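Local coordinates for protein 4-hydroxybutyrate CoA-transferase (Porphyromonas gingivalis, PDB 3EH7) that probably transfers coenzyme A between acyl-CoA and carboxylate substrates such as acetate or 4-hydroxybutyrate, at residues I239-S245 and M269-M275. Residues are numbered along the deposited sequence; the frame is centred on the assembly and turned at random.
Sequences IHTEMFS and MVATFLM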
loop_
_atom_site.group_PDB
_atom_site.type_symbol
_atom_site.label_atom_id
_atom_site.label_comp_id
_atom_site.label_asym_id
_atom_site.label_seq_id
_atom_site.Cartn_x
_atom_site.Cartn_y
_atom_site.Cartn_z
ATOM N N ILE A 239 19.009 -13.787 -0.183
ATOM C CA ILE A 239 18.239 -13.241 -1.293
ATOM C C ILE A 239 16.746 -13.647 -1.254
ATOM O O ILE A 239 16.396 -14.831 -1.234
ATOM C CB ILE A 239 18.841 -13.681 -2.646
ATOM C CG1 ILE A 239 20.219 -13.035 -2.865
ATOM C CG2 ILE A 239 17.884 -13.366 -3.803
ATOM C CD1 ILE A 239 20.170 -11.527 -3.056
ATOM N N HIS A 240 15.886 -12.630 -1.234
ATOM C CA HIS A 240 14.464 -12.789 -1.497
ATOM C C HIS A 240 14.054 -11.567 -2.291
ATOM O O HIS A 240 13.874 -10.452 -1.759
ATOM C CB HIS A 240 13.614 -12.983 -0.238
ATOM C CG HIS A 240 12.160 -13.211 -0.544
ATOM N ND1 HIS A 240 11.510 -14.396 -0.268
ATOM C CD2 HIS A 240 11.243 -12.417 -1.142
ATOM C CE1 HIS A 240 10.255 -14.310 -0.665
ATOM N NE2 HIS A 240 10.066 -13.120 -1.202
ATOM N N THR A 241 13.977 -11.795 -3.592
ATOM C CA THR A 241 14.029 -10.736 -4.558
ATOM C C THR A 241 13.042 -10.976 -5.698
ATOM O O THR A 241 12.576 -12.085 -5.928
ATOM C CB THR A 241 15.455 -10.616 -5.096
ATOM O OG1 THR A 241 15.600 -9.374 -5.811
ATOM C CG2 THR A 241 15.829 -11.862 -6.001
ATOM N N GLU A 242 12.688 -9.918 -6.397
ATOM C CA GLU A 242 11.859 -10.106 -7.567
ATOM C C GLU A 242 12.693 -10.818 -8.642
ATOM O O GLU A 242 12.254 -11.792 -9.282
ATOM C CB GLU A 242 11.320 -8.783 -8.088
ATOM C CG GLU A 242 10.201 -8.987 -9.123
ATOM C CD GLU A 242 9.602 -7.675 -9.579
ATOM O OE1 GLU A 242 8.973 -7.018 -8.726
ATOM O OE2 GLU A 242 9.774 -7.305 -10.768
HETATM N N MSE A 243 13.903 -10.320 -8.841
HETATM C CA MSE A 243 14.829 -10.952 -9.768
HETATM C C MSE A 243 16.252 -10.743 -9.294
HETATM O O MSE A 243 16.514 -9.882 -8.496
HETATM C CB MSE A 243 14.626 -10.405 -11.191
HETATM C CG MSE A 243 14.921 -8.935 -11.342
HETATM SE SE MSE A 243 16.766 -8.483 -11.780
HETATM C CE MSE A 243 16.904 -9.250 -13.573
ATOM N N PHE A 244 17.161 -11.565 -9.799
ATOM C CA PHE A 244 18.591 -11.290 -9.649
ATOM C C PHE A 244 19.335 -11.600 -10.937
ATOM O O PHE A 244 18.734 -12.068 -11.912
ATOM C CB PHE A 244 19.212 -11.943 -8.407
ATOM C CG PHE A 244 19.274 -13.437 -8.449
ATOM C CD1 PHE A 244 20.307 -14.091 -9.091
ATOM C CD2 PHE A 244 18.306 -14.195 -7.797
ATOM C CE1 PHE A 244 20.364 -15.490 -9.119
ATOM C CE2 PHE A 244 18.359 -15.581 -7.827
ATOM C CZ PHE A 244 19.415 -16.232 -8.476
ATOM N N SER A 245 20.628 -11.303 -10.929
ATOM C CA SER A 245 21.434 -11.317 -12.129
ATOM C C SER A 245 22.879 -11.606 -11.755
ATOM O O SER A 245 23.139 -12.169 -10.696
ATOM C CB SER A 245 21.323 -9.957 -12.840
ATOM O OG SER A 245 21.767 -10.024 -14.174
HETATM N N MSE A 269 18.395 -18.889 -2.785
HETATM C CA MSE A 269 18.138 -17.630 -3.469
HETATM C C MSE A 269 16.740 -17.748 -4.062
HETATM O O MSE A 269 16.512 -18.569 -4.944
HETATM C CB MSE A 269 19.152 -17.389 -4.593
HETATM C CG MSE A 269 20.620 -17.311 -4.140
HETATM SE SE MSE A 269 21.758 -17.744 -5.659
HETATM C CE MSE A 269 22.078 -19.607 -5.180
ATOM N N VAL A 270 15.814 -16.938 -3.566
ATOM C CA VAL A 270 14.409 -16.993 -3.978
ATOM C C VAL A 270 14.112 -15.760 -4.827
ATOM O O VAL A 270 14.487 -14.633 -4.453
ATOM C CB VAL A 270 13.521 -17.041 -2.744
ATOM C CG1 VAL A 270 12.046 -16.867 -3.107
ATOM C CG2 VAL A 270 13.760 -18.343 -1.987
ATOM N N ALA A 271 13.474 -15.984 -5.969
ATOM C CA ALA A 271 13.171 -14.960 -6.950
ATOM C C ALA A 271 11.915 -15.393 -7.702
ATOM O O ALA A 271 11.428 -16.485 -7.499
ATOM C CB ALA A 271 14.369 -14.754 -7.935
ATOM N N THR A 272 11.403 -14.537 -8.582
ATOM C CA THR A 272 10.269 -14.898 -9.435
ATOM C C THR A 272 10.634 -14.913 -10.906
ATOM O O THR A 272 10.011 -15.636 -11.665
ATOM C CB THR A 272 9.002 -14.050 -9.116
ATOM O OG1 THR A 272 7.836 -14.707 -9.624
ATOM C CG2 THR A 272 9.077 -12.604 -9.642
ATOM N N PHE A 273 11.678 -14.174 -11.306
ATOM C CA PHE A 273 12.266 -14.270 -12.650
ATOM C C PHE A 273 13.759 -13.917 -12.587
ATOM O O PHE A 273 14.262 -13.388 -11.571
ATOM C CB PHE A 273 11.475 -13.453 -13.711
ATOM C CG PHE A 273 11.759 -11.954 -13.729
ATOM C CD1 PHE A 273 11.092 -11.089 -12.853
ATOM C CD2 PHE A 273 12.662 -11.412 -14.630
ATOM C CE1 PHE A 273 11.323 -9.702 -12.853
ATOM C CE2 PHE A 273 12.933 -10.001 -14.642
ATOM C CZ PHE A 273 12.248 -9.151 -13.762
ATOM N N LEU A 274 14.477 -14.276 -13.651
ATOM C CA LEU A 274 15.944 -14.097 -13.704
ATOM C C LEU A 274 16.343 -13.581 -15.062
ATOM O O LEU A 274 15.697 -13.900 -16.064
ATOM C CB LEU A 274 16.662 -15.422 -13.485
ATOM C CG LEU A 274 16.385 -16.117 -12.167
ATOM C CD1 LEU A 274 16.933 -17.528 -12.179
ATOM C CD2 LEU A 274 16.939 -15.291 -10.982
HETATM N N MSE A 275 17.391 -12.762 -15.084
HETATM C CA MSE A 275 17.997 -12.298 -16.331
HETATM C C MSE A 275 19.450 -11.895 -16.094
HETATM O O MSE A 275 19.768 -11.286 -15.071
HETATM C CB MSE A 275 17.212 -11.114 -16.893
HETATM C CG MSE A 275 17.807 -10.549 -18.167
HETATM SE SE MSE A 275 16.567 -9.446 -19.150
HETATM C CE MSE A 275 15.122 -9.391 -17.872
#
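Selenomethionine Met243 and Phe273 show how two neighbouring parallel strands can stay in contact after their regular pairing breaks off. Leaving the main chain, Met243 CB sits over the centre of the Phe273 ring, 3.7 Å from the centroid and 9° off the normal, a CH-pi contact. CG then passes over the rim of the same face, 3.6 Å from Phe273 CZ. The bend at chi2 (89°) carries SE away from the ring, and the bend at chi3 brings CE back, 3.8 Å from Met275 CB. The ring beneath is also met at its edge, where Glu242 OE2 lies near its plane; OE2 is also hydrogen-bonded to Thr338 and OE1 to Asn299, and His35 packs edge-to-face on the ring.

Strands 238-240 and 269-271 are joined through helix 246-253 in a beta-alpha-beta crossover of the large, mostly parallel sheet, consistent with the Rossmann-like fold of this family. Between them Val270 gives its N-H to Ile239 O and receives that of Thr241 at its own carbonyl. Beyond, where both backbones kink, Glu242 O is gripped twice: Thr272 N approaches from above the carbonyl plane at 3.0 Å, while Phe273 N lies nearly along the C=O axis.

The opposite face of this pairing carries Phe244, whose ring takes Leu274 CD2 over its centre, 3.5 Å from the centroid. Just ahead of helix 246-253, Ser245 OG donates to Met275 O, although 2.5 Å is unusually short and the exact length doubtful. Met269 SE reaches the Phe244 ring obliquely in a Met-aromatic contact, and Val290 of the next strand touches both residues.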